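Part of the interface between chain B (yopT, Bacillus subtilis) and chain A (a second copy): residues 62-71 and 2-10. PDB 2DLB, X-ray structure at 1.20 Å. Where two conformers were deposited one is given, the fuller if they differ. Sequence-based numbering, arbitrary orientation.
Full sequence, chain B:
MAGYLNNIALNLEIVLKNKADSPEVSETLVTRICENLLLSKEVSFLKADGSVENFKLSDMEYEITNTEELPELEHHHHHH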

# COMPACT_ATOMS: atom_id res chain seq x y z
N TYR B 62 6.71 5.69 5.07
CA TYR B 62 5.50 5.88 5.85
C TYR B 62 5.67 7.09 6.79
O TYR B 62 6.79 7.46 7.11
CB TYR B 62 5.12 4.59 6.63
CG TYR B 62 6.12 4.37 7.75
CD1 TYR B 62 7.28 3.70 7.49
CD2 TYR B 62 5.92 4.83 9.05
CE1 TYR B 62 8.20 3.50 8.49
CE2 TYR B 62 6.83 4.68 10.05
CZ TYR B 62 7.99 3.99 9.75
OH TYR B 62 8.91 3.81 10.75
N GLU B 63 4.53 7.54 7.30
CA GLU B 63 4.51 8.53 8.38
C GLU B 63 3.20 8.42 9.13
O GLU B 63 2.17 8.23 8.50
CB GLU B 63 4.58 9.95 7.81
CG GLU B 63 4.11 11.05 8.71
CD GLU B 63 4.51 12.38 8.05
OE1 GLU B 63 5.25 13.13 8.73
OE2 GLU B 63 4.06 12.54 6.89
N ILE B 64 3.23 8.56 10.45
CA ILE B 64 1.99 8.58 11.22
C ILE B 64 1.31 9.92 10.99
O ILE B 64 1.99 10.96 11.06
CB ILE B 64 2.27 8.33 12.71
CG1 ILE B 64 2.92 6.96 12.94
CG2 ILE B 64 0.96 8.51 13.51
CD1 ILE B 64 3.27 6.65 14.39
N THR B 65 0.02 9.90 10.68
CA THR B 65 -0.77 11.09 10.40
C THR B 65 -1.45 11.60 11.67
O THR B 65 -1.46 12.78 11.95
CB THR B 65 -1.86 10.73 9.35
OG1 THR B 65 -1.26 10.14 8.20
CG2 THR B 65 -2.58 12.00 8.93
N ASN B 66 -2.10 10.71 12.41
CA ASN B 66 -2.84 10.99 13.61
C ASN B 66 -2.69 9.89 14.68
O ASN B 66 -2.53 8.72 14.32
CB ASN B 66 -4.35 11.07 13.35
CG ASN B 66 -4.69 11.92 12.17
OD1 ASN B 66 -4.41 13.11 12.22
ND2 ASN B 66 -5.25 11.42 11.08
N THR B 67 -2.78 10.32 15.93
CA THR B 67 -2.84 9.41 17.05
C THR B 67 -3.91 9.97 17.98
O THR B 67 -3.79 11.11 18.42
CB THR B 67 -1.50 9.32 17.81
OG1 THR B 67 -0.50 8.93 16.86
CG2 THR B 67 -1.51 8.36 19.00
N GLU B 68 -4.91 9.16 18.28
CA GLU B 68 -6.05 9.59 18.99
C GLU B 68 -6.46 8.65 20.11
O GLU B 68 -6.66 7.48 19.88
CB GLU B 68 -7.22 9.91 18.02
CG GLU B 68 -6.89 10.99 16.98
CD GLU B 68 -7.88 11.19 15.88
OE1 GLU B 68 -9.04 10.76 15.97
OE2 GLU B 68 -7.47 11.83 14.85
N GLU B 69 -6.61 9.15 21.32
CA GLU B 69 -7.07 8.35 22.44
C GLU B 69 -8.49 7.85 22.20
O GLU B 69 -9.35 8.60 21.73
CB GLU B 69 -7.02 9.14 23.75
CG GLU B 69 -7.20 8.26 24.97
CD GLU B 69 -6.96 8.90 26.31
OE1 GLU B 69 -6.47 10.03 26.33
OE2 GLU B 69 -7.24 8.27 27.34
N LEU B 70 -8.74 6.58 22.49
CA LEU B 70 -10.09 6.05 22.40
C LEU B 70 -10.82 6.14 23.70
O LEU B 70 -10.29 6.19 24.80
CB LEU B 70 -9.96 4.58 21.92
CG LEU B 70 -9.38 4.41 20.52
CD1 LEU B 70 -9.02 2.94 20.21
CD2 LEU B 70 -10.38 4.95 19.52
N PRO B 71 -12.15 6.21 23.70
CA PRO B 71 -12.88 6.24 24.97
C PRO B 71 -12.85 4.87 25.64
O PRO B 71 -12.79 4.85 26.89
CB PRO B 71 -14.29 6.61 24.52
CG PRO B 71 -14.39 6.15 23.10
CD PRO B 71 -13.01 6.24 22.52
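Chain A (2-10) AGYLNNIAL

Chain A residues 3-10 form an extended strand that runs antiparallel to the chain B strand that includes Tyr B62, the N-to-C directions making an angle of 149° and the axes approaching to 4.4 Å, so that the two copies share a sheet across their interface. At the start of the chain B stretch, Tyr B62 faces Leu A10 as a non-hydrogen-bonded pair (CA to CA 4.4 Å); Tyr B62 CB lies 3.6 Å from Leu A10 CD2, while the phenol end leads away. Glu B63 pairs with Ala A9 through two backbone hydrogen bonds, Glu B63 N to Ala A9 O and Ala A9 N to Glu B63 O, each 2.9 Å, and the CA atoms stand 5.4 Å apart. Ile B64 sits against Ile A8, CA to CA 4.3 Å, with Ile B64 CG1 4.3 Å from Ile A8 CG1. A beta bulge follows: Thr B65 has phi/psi of -93/-48°, and Asn A7 O accepts from both Thr B65 N (2.8 Å) and, weakly, Asn B66 N (3.3 Å). The register therefore shifts by one, and Asn B66 pairs with Asn A7, whose N donates to Asn B66 O at 3.0 Å. Next, Thr B67 opposes Asn A6 (CA to CA 4.4 Å), on the same face as Ile B64, and Thr B67 OG1 comes within 2.7 Å of Asn A6 OD1. Glu B68 and Leu A5 form the next two-way pair, Glu B68 N to Leu A5 O at 2.8 Å and Leu A5 N to Glu B68 O at 2.9 Å. Glu B69 lies by Tyr A4, its CA 3.6 Å from Tyr A4 CD2; a water links Glu B69 OE1 (2.8 Å) to Tyr A4 OH (2.7 Å). Leu B70 N closes the ladder on Gly A3 O at 2.7 Å, and Leu B70 CD2 packs 4.0 Å from Leu A5 CB.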

# COMPACT_ATOMS: atom_id res chain seq x y z
N ALA A 2 -4.47 2.97 28.07
CA ALA A 2 -5.60 3.49 27.31
C ALA A 2 -5.48 2.88 25.92
O ALA A 2 -4.41 2.43 25.55
CB ALA A 2 -5.57 5.00 27.22
N GLY A 3 -6.59 2.95 25.21
CA GLY A 3 -6.53 2.63 23.80
C GLY A 3 -6.23 3.85 22.93
O GLY A 3 -6.65 4.98 23.25
N TYR A 4 -5.57 3.61 21.79
CA TYR A 4 -5.29 4.64 20.82
C TYR A 4 -5.55 4.12 19.43
O TYR A 4 -5.21 2.98 19.12
CB TYR A 4 -3.80 5.12 20.84
CG TYR A 4 -3.49 5.78 22.18
CD1 TYR A 4 -3.06 5.06 23.27
CD2 TYR A 4 -3.67 7.15 22.34
CE1 TYR A 4 -2.81 5.69 24.45
CE2 TYR A 4 -3.43 7.78 23.54
CZ TYR A 4 -2.97 7.04 24.61
OH TYR A 4 -2.72 7.55 25.85
N LEU A 5 -6.06 5.00 18.58
CA LEU A 5 -6.18 4.70 17.15
C LEU A 5 -5.10 5.56 16.48
O LEU A 5 -4.98 6.78 16.78
CB LEU A 5 -7.57 5.07 16.67
CG LEU A 5 -7.98 4.86 15.25
CD1 LEU A 5 -9.51 4.74 15.10
CD2 LEU A 5 -7.53 6.00 14.34
N ASN A 6 -4.37 4.98 15.55
CA ASN A 6 -3.42 5.69 14.72
C ASN A 6 -3.77 5.51 13.25
O ASN A 6 -4.11 4.40 12.80
CB ASN A 6 -2.00 5.13 14.91
CG ASN A 6 -1.45 5.34 16.30
OD1 ASN A 6 -0.69 6.26 16.57
ND2 ASN A 6 -1.85 4.48 17.23
N ASN A 7 -3.68 6.62 12.51
CA ASN A 7 -3.80 6.60 11.06
C ASN A 7 -2.40 6.83 10.50
O ASN A 7 -1.73 7.77 10.93
CB ASN A 7 -4.76 7.66 10.53
CG ASN A 7 -6.15 7.41 11.06
OD1 ASN A 7 -6.85 6.47 10.71
ND2 ASN A 7 -6.58 8.27 11.93
N ILE A 8 -1.98 5.98 9.59
CA ILE A 8 -0.64 6.00 9.03
C ILE A 8 -0.77 6.13 7.51
O ILE A 8 -1.51 5.40 6.86
CB ILE A 8 0.15 4.74 9.42
CG1 ILE A 8 0.11 4.45 10.95
CG2 ILE A 8 1.56 4.84 8.94
CD1 ILE A 8 -0.98 3.45 11.35
N ALA A 9 0.00 7.04 6.94
CA ALA A 9 0.17 7.23 5.51
C ALA A 9 1.32 6.34 5.05
O ALA A 9 2.44 6.47 5.52
CB ALA A 9 0.45 8.68 5.18
N LEU A 10 1.01 5.45 4.10
CA LEU A 10 2.02 4.64 3.44
C LEU A 10 2.16 5.09 1.99
O LEU A 10 1.16 5.12 1.26
CB LEU A 10 1.64 3.16 3.43
CG LEU A 10 1.13 2.56 4.72
CD1 LEU A 10 0.88 1.06 4.52
CD2 LEU A 10 2.07 2.81 5.87
O HOH W 1 -8.97 4.21 26.20
O HOH W 2 -3.71 10.01 26.25